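PDB 7ANV: ancestral D-type dye decolorizing peroxidase from Geotrichum candidum, which probably uses hydrogen peroxide at its haem to oxidise dyes and related substrates, as other dye-decolorizing peroxidases do. Local coordinates for residues 5-10 and 478-483; 26-31 and 172-177; 85-90 and 137-142. All coordinates share one frame; numbering follows the deposited sequence.

Interaction 1 (5-10 and 478-483); sequences LNNIQG and SISALK
N7 meets the first turn of helix 479-486 with both its backbone and its side chain. Its carbonyl O accepts from I479 N at 2.9 Å, the donor lying above the carbonyl plane, while OD1 accepts from S480 N, also at 2.9 Å and with the donor tilted only 16° from the amide plane. With CG anti to the backbone N (chi1 -161°), the short amide runs alongside the start of the helix and brings OD1 up to the second N-H. The third is taken by S478 at the N-cap, whose OG accepts from A481 N at 2.9 Å. An asparagine suits this place because its carbonyl reaches the helix end while the backbone O of the same residue bonds beside it.

Around these bonds, aliphatic branches of the helix lie against polar groups of the loop. I479 points at the loop and sets CG1 3.7 Å from N6 O; its side chain also touches I45 and T47. Q9 crosses L482 at about a right angle, NE2 lying 4.2 Å from CD1. The amide of Q9 is fixed at both atoms, NE2 giving to P477 O and OE1 accepting from I82 N, while N6 OD1 bonds to T47.

Three N-H groups that a helix cannot satisfy internally thus find acceptors, and the positive end of the helix dipole would probably polarise the neutral N7 amide.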
loop_
_atom_site.group_PDB
_atom_site.type_symbol
_atom_site.label_atom_id
_atom_site.label_comp_id
_atom_site.label_asym_id
_atom_site.label_seq_id
_atom_site.Cartn_x
_atom_site.Cartn_y
_atom_site.Cartn_z
ATOM N N LEU A 5 -3.526 3.904 -22.764
ATOM C CA LEU A 5 -4.018 4.246 -21.419
ATOM C C LEU A 5 -5.538 4.087 -21.360
ATOM O O LEU A 5 -6.048 4.059 -20.257
ATOM C CB LEU A 5 -3.587 5.663 -21.090
ATOM C CG LEU A 5 -2.086 5.922 -21.023
ATOM C CD1 LEU A 5 -1.873 7.341 -20.534
ATOM C CD2 LEU A 5 -1.382 4.937 -20.134
ATOM N N ASN A 6 -6.235 3.970 -22.495
ATOM C CA ASN A 6 -7.682 3.728 -22.494
ATOM C C ASN A 6 -7.993 2.233 -22.390
ATOM O O ASN A 6 -9.214 1.908 -22.411
ATOM C CB ASN A 6 -8.384 4.348 -23.692
ATOM C CG ASN A 6 -9.790 4.799 -23.388
ATOM O OD1 ASN A 6 -10.151 5.202 -22.273
ATOM N ND2 ASN A 6 -10.643 4.695 -24.383
ATOM N N ASN A 7 -6.968 1.382 -22.264
ATOM C CA ASN A 7 -7.161 -0.068 -22.030
ATOM C C ASN A 7 -6.839 -0.469 -20.595
ATOM O O ASN A 7 -7.026 -1.660 -20.247
ATOM C CB ASN A 7 -6.344 -0.883 -23.032
ATOM C CG ASN A 7 -6.850 -2.310 -23.139
ATOM O OD1 ASN A 7 -8.033 -2.541 -23.184
ATOM N ND2 ASN A 7 -5.918 -3.232 -23.140
ATOM N N ILE A 8 -6.323 0.448 -19.785
ATOM C CA ILE A 8 -5.752 0.141 -18.458
ATOM C C ILE A 8 -6.713 0.738 -17.442
ATOM O O ILE A 8 -7.084 1.914 -17.590
ATOM C CB ILE A 8 -4.326 0.725 -18.338
ATOM C CG1 ILE A 8 -3.366 0.068 -19.333
ATOM C CG2 ILE A 8 -3.809 0.627 -16.929
ATOM C CD1 ILE A 8 -2.092 0.876 -19.582
ATOM N N GLN A 9 -7.114 -0.026 -16.465
ATOM C CA GLN A 9 -7.946 0.503 -15.372
ATOM C C GLN A 9 -7.210 1.615 -14.611
ATOM O O GLN A 9 -6.047 1.429 -14.220
ATOM C CB GLN A 9 -8.410 -0.636 -14.468
ATOM C CG GLN A 9 -9.483 -1.503 -15.110
ATOM C CD GLN A 9 -10.233 -2.278 -14.052
ATOM O OE1 GLN A 9 -10.918 -1.700 -13.186
ATOM N NE2 GLN A 9 -10.100 -3.586 -14.087
ATOM N N GLY A 10 -7.909 2.731 -14.356
ATOM C CA GLY A 10 -7.291 3.997 -13.924
ATOM C C GLY A 10 -6.747 4.012 -12.515
ATOM O O GLY A 10 -6.049 4.979 -12.178
ATOM N N SER A 478 -7.578 -5.674 -17.942
ATOM C CA SER A 478 -7.688 -4.628 -18.978
ATOM C C SER A 478 -9.160 -4.428 -19.380
ATOM O O SER A 478 -10.012 -5.335 -19.184
ATOM C CB SER A 478 -6.819 -4.960 -20.152
ATOM O OG SER A 478 -7.409 -5.995 -20.924
ATOM N N ILE A 479 -9.451 -3.317 -20.055
ATOM C CA ILE A 479 -10.799 -3.071 -20.604
ATOM C C ILE A 479 -11.087 -4.124 -21.671
ATOM O O ILE A 479 -12.166 -4.718 -21.636
ATOM C CB ILE A 479 -10.929 -1.645 -21.156
ATOM C CG1 ILE A 479 -10.586 -0.632 -20.060
ATOM C CG2 ILE A 479 -12.330 -1.444 -21.711
ATOM C CD1 ILE A 479 -11.448 -0.728 -18.835
ATOM N N SER A 480 -10.145 -4.380 -22.566
ATOM C CA SER A 480 -10.392 -5.369 -23.648
ATOM C C SER A 480 -10.609 -6.754 -23.028
ATOM O O SER A 480 -11.464 -7.501 -23.539
ATOM C CB SER A 480 -9.295 -5.323 -24.664
ATOM O OG SER A 480 -8.128 -5.763 -24.112
ATOM N N ALA A 481 -9.928 -7.094 -21.937
ATOM C CA ALA A 481 -10.141 -8.397 -21.258
ATOM C C ALA A 481 -11.558 -8.452 -20.657
ATOM O O ALA A 481 -12.256 -9.493 -20.816
ATOM C CB ALA A 481 -9.105 -8.665 -20.221
ATOM N N LEU A 482 -11.979 -7.380 -19.985
ATOM C CA LEU A 482 -13.344 -7.274 -19.430
ATOM C C LEU A 482 -14.365 -7.500 -20.561
ATOM O O LEU A 482 -15.290 -8.296 -20.352
ATOM C CB LEU A 482 -13.537 -5.913 -18.767
ATOM C CG LEU A 482 -12.774 -5.704 -17.464
ATOM C CD1 LEU A 482 -13.050 -4.311 -16.932
ATOM C CD2 LEU A 482 -13.114 -6.758 -16.400
ATOM N N LYS A 483 -14.164 -6.901 -21.738
ATOM C CA LYS A 483 -15.122 -6.966 -22.871
ATOM C C LYS A 483 -15.107 -8.353 -23.510
ATOM O O LYS A 483 -16.207 -8.878 -23.809
ATOM C CB LYS A 483 -14.759 -5.944 -23.944
ATOM C CG LYS A 483 -15.141 -4.519 -23.616
ATOM C CD LYS A 483 -14.632 -3.506 -24.623
ATOM C CE LYS A 483 -15.149 -2.113 -24.351
ATOM N NZ LYS A 483 -14.696 -1.154 -25.381
#

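Interaction 2 (26-31 and 172-177); sequences FKITDA and ASIHEV
The ring of F26 lies against I174, whose CG2 approaches CD1 obliquely at 3.9 Å, while I28 CG1 lies in the ring plane at its edge. F26 CG sits between its backbone N and carbonyl carbon (chi1 64°), and the ring leans from its own partner in register, E176, toward the diagonal neighbour I174. Phenylalanine and beta-branched isoleucines suit this buried face, where broad apolar surfaces meet.

The other face carries K27 and H175, a hydrogen-bonded antiparallel pair. K27 N gives to H175 O at 2.9 Å and H175 N to K27 O at 2.8 Å, both nearly along the C=O axis. The lysine chain is extended and carries its ammonium group off from strand 174-183; the methyl CG2 of T29 rests 3.8 Å from H175 CB.

Past I28, S173 O takes two donors from the same face of its plane, T29 N at 2.9 Å and D30 N at 3.3 Å, which ties the turn after strand 20-28 to the residue just before strand 174-183. D30 is the N-cap of helix 31-41, its OD1 accepting from A33 N; a water lies 2.9 Å from OD2 and 2.8 Å from A172 O and probably joins the two.

S173 OG bonds to H37 of that helix, and I28, S173 and I174 all pack on F34. I28 also touches K91 and L92 of helix 86-92. Strand 174-183 is one of the two outermost strands of the four-stranded sheet, paired with strand 20-28, and helices 31-41 and 86-92 lie over the face of F26, I28 and I174.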
loop_
_atom_site.group_PDB
_atom_site.type_symbol
_atom_site.label_atom_id
_atom_site.label_comp_id
_atom_site.label_asym_id
_atom_site.label_seq_id
_atom_site.Cartn_x
_atom_site.Cartn_y
_atom_site.Cartn_z
ATOM N N PHE A 26 -17.431 -8.723 -3.139
ATOM C CA PHE A 26 -18.632 -9.476 -3.544
ATOM C C PHE A 26 -18.298 -10.925 -3.836
ATOM O O PHE A 26 -17.155 -11.289 -4.115
ATOM C CB PHE A 26 -19.307 -8.828 -4.757
ATOM C CG PHE A 26 -18.455 -8.833 -6.002
ATOM C CD1 PHE A 26 -18.515 -9.889 -6.904
ATOM C CD2 PHE A 26 -17.628 -7.759 -6.289
ATOM C CE1 PHE A 26 -17.737 -9.889 -8.053
ATOM C CE2 PHE A 26 -16.838 -7.772 -7.425
ATOM C CZ PHE A 26 -16.899 -8.823 -8.307
ATOM N N LYS A 27 -19.343 -11.732 -3.699
ATOM C CA LYS A 27 -19.390 -13.133 -4.144
ATOM C C LYS A 27 -20.305 -13.161 -5.358
ATOM O O LYS A 27 -21.384 -12.519 -5.323
ATOM C CB LYS A 27 -19.897 -14.003 -2.995
ATOM C CG LYS A 27 -20.029 -15.477 -3.308
ATOM C CD LYS A 27 -20.576 -16.257 -2.120
ATOM C CE LYS A 27 -20.545 -17.759 -2.305
ATOM N NZ LYS A 27 -21.610 -18.389 -1.486
ATOM N N ILE A 28 -19.885 -13.871 -6.399
ATOM C CA ILE A 28 -20.712 -14.140 -7.599
ATOM C C ILE A 28 -21.641 -15.305 -7.261
ATOM O O ILE A 28 -21.137 -16.421 -6.985
ATOM C CB ILE A 28 -19.848 -14.414 -8.832
ATOM C CG1 ILE A 28 -18.968 -13.200 -9.169
ATOM C CG2 ILE A 28 -20.719 -14.884 -9.997
ATOM C CD1 ILE A 28 -17.839 -13.475 -10.128
ATOM N N THR A 29 -22.954 -15.068 -7.319
ATOM C CA THR A 29 -23.977 -16.101 -6.985
ATOM C C THR A 29 -24.602 -16.646 -8.269
ATOM O O THR A 29 -25.299 -17.661 -8.191
ATOM C CB THR A 29 -25.025 -15.518 -6.040
ATOM O OG1 THR A 29 -25.575 -14.343 -6.637
ATOM C CG2 THR A 29 -24.433 -15.123 -4.718
ATOM N N ASP A 30 -24.458 -15.956 -9.397
ATOM C CA ASP A 30 -25.048 -16.421 -10.689
ATOM C C ASP A 30 -24.053 -16.007 -11.776
ATOM O O ASP A 30 -24.143 -14.851 -12.191
ATOM C CB ASP A 30 -26.458 -15.850 -10.886
ATOM C CG ASP A 30 -27.167 -16.242 -12.181
ATOM O OD1 ASP A 30 -26.485 -16.681 -13.133
ATOM O OD2 ASP A 30 -28.420 -16.131 -12.226
ATOM N N ALA A 31 -23.172 -16.926 -12.204
ATOM C CA ALA A 31 -22.070 -16.687 -13.169
ATOM C C ALA A 31 -22.598 -16.182 -14.511
ATOM O O ALA A 31 -22.065 -15.188 -15.005
ATOM C CB ALA A 31 -21.260 -17.940 -13.374
ATOM N N ALA A 172 -30.399 -10.365 -8.984
ATOM C CA ALA A 172 -29.041 -10.248 -8.391
ATOM C C ALA A 172 -28.132 -11.364 -8.930
ATOM O O ALA A 172 -28.518 -12.561 -8.888
ATOM C CB ALA A 172 -29.084 -10.295 -6.887
ATOM N N SER A 173 -26.931 -11.000 -9.353
ATOM C CA SER A 173 -25.871 -11.924 -9.799
ATOM C C SER A 173 -24.740 -11.954 -8.773
ATOM O O SER A 173 -23.836 -12.791 -8.932
ATOM C CB SER A 173 -25.376 -11.556 -11.186
ATOM O OG SER A 173 -24.777 -10.250 -11.199
ATOM N N ILE A 174 -24.738 -11.051 -7.794
ATOM C CA ILE A 174 -23.694 -10.990 -6.739
ATOM C C ILE A 174 -24.364 -10.752 -5.392
ATOM O O ILE A 174 -25.502 -10.249 -5.365
ATOM C CB ILE A 174 -22.664 -9.883 -7.041
ATOM C CG1 ILE A 174 -23.248 -8.480 -6.857
ATOM C CG2 ILE A 174 -22.110 -10.063 -8.439
ATOM C CD1 ILE A 174 -22.262 -7.380 -7.193
ATOM N N HIS A 175 -23.620 -11.070 -4.343
ATOM C CA HIS A 175 -23.970 -10.896 -2.916
ATOM C C HIS A 175 -22.832 -10.072 -2.315
ATOM O O HIS A 175 -21.633 -10.419 -2.529
ATOM C CB HIS A 175 -24.170 -12.275 -2.255
ATOM C CG HIS A 175 -24.124 -12.281 -0.756
ATOM N ND1 HIS A 175 -25.224 -11.970 0.023
ATOM C CD2 HIS A 175 -23.120 -12.554 0.120
ATOM C CE1 HIS A 175 -24.904 -12.033 1.300
ATOM N NE2 HIS A 175 -23.619 -12.382 1.390
ATOM N N GLU A 176 -23.157 -9.045 -1.557
ATOM C CA GLU A 176 -22.162 -8.226 -0.815
ATOM C C GLU A 176 -21.578 -9.080 0.320
ATOM O O GLU A 176 -22.370 -9.601 1.135
ATOM C CB GLU A 176 -22.865 -6.986 -0.293
ATOM C CG GLU A 176 -21.967 -6.083 0.536
ATOM C CD GLU A 176 -22.718 -4.971 1.227
ATOM O OE1 GLU A 176 -23.866 -4.635 0.772
ATOM O OE2 GLU A 176 -22.154 -4.432 2.203
ATOM N N VAL A 177 -20.261 -9.215 0.408
ATOM C CA VAL A 177 -19.571 -9.911 1.535
ATOM C C VAL A 177 -19.200 -8.869 2.573
ATOM O O VAL A 177 -19.359 -9.095 3.777
ATOM C CB VAL A 177 -18.323 -10.672 1.051
ATOM C CG1 VAL A 177 -17.599 -11.361 2.195
ATOM C CG2 VAL A 177 -18.660 -11.657 -0.046
HETATM O O HOH W 1 -29.611 -13.660 -11.265
#

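Interaction 3 (85-90 and 137-142)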
loop_
_atom_site.group_PDB
_atom_site.type_symbol
_atom_site.label_atom_id
_atom_site.label_comp_id
_atom_site.label_asym_id
_atom_site.label_seq_id
_atom_site.Cartn_x
_atom_site.Cartn_y
_atom_site.Cartn_z
ATOM N N SER A 85 -10.605 -12.095 -7.555
ATOM C CA SER A 85 -9.730 -13.074 -6.859
ATOM C C SER A 85 -9.637 -14.328 -7.730
ATOM O O SER A 85 -10.524 -14.543 -8.613
ATOM C CB SER A 85 -10.305 -13.380 -5.489
ATOM O OG SER A 85 -11.504 -14.111 -5.660
ATOM N N HIS A 86 -8.690 -15.218 -7.421
ATOM C CA HIS A 86 -8.653 -16.560 -8.055
ATOM C C HIS A 86 -10.015 -17.265 -7.883
ATOM O O HIS A 86 -10.480 -17.908 -8.875
ATOM C CB HIS A 86 -7.473 -17.374 -7.512
ATOM C CG HIS A 86 -7.611 -18.808 -7.894
ATOM N ND1 HIS A 86 -7.367 -19.241 -9.168
ATOM C CD2 HIS A 86 -8.017 -19.882 -7.200
ATOM C CE1 HIS A 86 -7.577 -20.534 -9.234
ATOM N NE2 HIS A 86 -8.009 -20.948 -8.058
ATOM N N ALA A 87 -10.630 -17.230 -6.683
ATOM C CA ALA A 87 -11.948 -17.866 -6.402
ATOM C C ALA A 87 -13.025 -17.319 -7.368
ATOM O O ALA A 87 -13.855 -18.099 -7.867
ATOM C CB ALA A 87 -12.349 -17.636 -4.956
ATOM N N GLY A 88 -12.955 -16.025 -7.706
ATOM C CA GLY A 88 -13.882 -15.403 -8.668
ATOM C C GLY A 88 -13.657 -15.920 -10.072
ATOM O O GLY A 88 -14.640 -16.213 -10.740
ATOM N N LEU A 89 -12.403 -16.031 -10.524
ATOM C CA LEU A 89 -12.094 -16.533 -11.887
ATOM C C LEU A 89 -12.585 -17.969 -11.956
ATOM O O LEU A 89 -13.124 -18.377 -12.995
ATOM C CB LEU A 89 -10.586 -16.474 -12.167
ATOM C CG LEU A 89 -9.966 -15.074 -12.132
ATOM C CD1 LEU A 89 -8.516 -15.088 -12.595
ATOM C CD2 LEU A 89 -10.769 -14.086 -12.944
ATOM N N LYS A 90 -12.365 -18.738 -10.892
ATOM C CA LYS A 90 -12.810 -20.163 -10.912
ATOM C C LYS A 90 -14.329 -20.201 -11.092
ATOM O O LYS A 90 -14.837 -20.971 -11.938
ATOM C CB LYS A 90 -12.432 -20.872 -9.622
ATOM C CG LYS A 90 -12.729 -22.361 -9.633
ATOM C CD LYS A 90 -12.314 -23.042 -8.348
ATOM C CE LYS A 90 -12.827 -24.464 -8.256
ATOM N NZ LYS A 90 -12.213 -25.159 -7.097
ATOM N N GLU A 137 -13.632 -16.011 6.836
ATOM C CA GLU A 137 -14.722 -17.020 6.746
ATOM C C GLU A 137 -15.199 -17.178 5.300
ATOM O O GLU A 137 -15.608 -18.290 4.939
ATOM C CB GLU A 137 -15.929 -16.625 7.608
ATOM C CG GLU A 137 -15.610 -16.405 9.081
ATOM C CD GLU A 137 -14.970 -17.573 9.806
ATOM O OE1 GLU A 137 -15.212 -18.740 9.409
ATOM O OE2 GLU A 137 -14.222 -17.311 10.770
ATOM N N LYS A 138 -15.133 -16.119 4.499
ATOM C CA LYS A 138 -16.098 -15.932 3.388
ATOM C C LYS A 138 -15.405 -16.002 2.018
ATOM O O LYS A 138 -14.184 -15.751 1.956
ATOM C CB LYS A 138 -16.877 -14.646 3.679
ATOM C CG LYS A 138 -17.721 -14.722 4.952
ATOM C CD LYS A 138 -19.078 -14.037 4.874
ATOM C CE LYS A 138 -19.079 -12.648 5.485
ATOM N NZ LYS A 138 -20.148 -11.791 4.911
ATOM N N ASP A 139 -16.180 -16.350 0.979
ATOM C CA ASP A 139 -15.710 -16.556 -0.413
ATOM C C ASP A 139 -15.820 -15.216 -1.165
ATOM O O ASP A 139 -16.870 -14.899 -1.770
ATOM C CB ASP A 139 -16.451 -17.722 -1.085
ATOM C CG ASP A 139 -15.532 -18.632 -1.889
ATOM O OD1 ASP A 139 -14.291 -18.538 -1.672
ATOM O OD2 ASP A 139 -16.050 -19.411 -2.744
ATOM N N ILE A 140 -14.750 -14.437 -1.095
ATOM C CA ILE A 140 -14.638 -13.156 -1.843
ATOM C C ILE A 140 -14.170 -13.482 -3.271
ATOM O O ILE A 140 -13.031 -14.025 -3.471
ATOM C CB ILE A 140 -13.721 -12.167 -1.109
ATOM C CG1 ILE A 140 -14.313 -11.767 0.241
ATOM C CG2 ILE A 140 -13.478 -10.948 -1.985
ATOM C CD1 ILE A 140 -13.348 -11.030 1.114
ATOM N N HIS A 141 -14.987 -13.088 -4.237
ATOM C CA HIS A 141 -14.761 -13.340 -5.683
ATOM C C HIS A 141 -14.185 -12.106 -6.373
ATOM O O HIS A 141 -13.569 -12.253 -7.415
ATOM C CB HIS A 141 -16.050 -13.794 -6.318
ATOM C CG HIS A 141 -16.438 -15.171 -5.878
ATOM N ND1 HIS A 141 -17.616 -15.745 -6.240
ATOM C CD2 HIS A 141 -15.753 -16.103 -5.177
ATOM C CE1 HIS A 141 -17.692 -16.976 -5.739
ATOM N NE2 HIS A 141 -16.572 -17.218 -5.057
ATOM N N GLY A 142 -14.365 -10.945 -5.776
ATOM C CA GLY A 142 -13.912 -9.703 -6.423
ATOM C C GLY A 142 -14.143 -8.512 -5.538
ATOM O O GLY A 142 -14.807 -8.635 -4.489
#
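G88 and H141 come unusually close, their CA atoms 3.7 Å apart, and G88 CA makes a C-H...O contact with H141 O at 3.4 Å. A side chain on G88 would run into that carbonyl, which explains the glycine. The imidazole of H141 lies between two carbonyls: A87 O is 3.8 Å above one face and D139 O covers the opposite one, both offset toward the rim. Its CD2 touches A87 CB, a methyl small enough to fit there, and ND1 accepts from I28 N.

S85 joins the segments in two ways. S85 N gives to H141 O at 3.0 Å, and its hydroxyl gives to I140 O, with OG only 2.7 Å away. That same OG, set between the backbone N and the carbonyl carbon (chi1 69°), accepts from G88 N at 3.2 Å. An alanine here would probably leave I140 O without its donor and the first turn of the helix without its side-chain cap.

S85 is the N-cap of helix 86-92, directly after strand 78-84, and H141 and G142 together face F26 as a classic beta bulge: a capped helix beside a bulged strand in the ferredoxin-like antiparallel sheet of the DyP family.

In the fold
Interactions 2 and 3 share the four-stranded sheet of the N-terminal half, their centres 10 Å apart, and meet on strand 20-28: F26 O lies 2.8 Å from H141 N, a probable hydrogen bond, and K27 CG packs 3.7 Å from H141 CE1. Interaction 1 stands apart, about 22 Å and 21 Å from interactions 2 and 3 between centres, and joins the start of the chain to its C-terminal helix. Strand 78-84 connects it with interaction 3, since it packs on Q9 and L482 and leads into S85. S85 and I140 touch F474 of strand 466-476, in the second sheet. The haem pocket is lined by other residues, so all three contacts are structural.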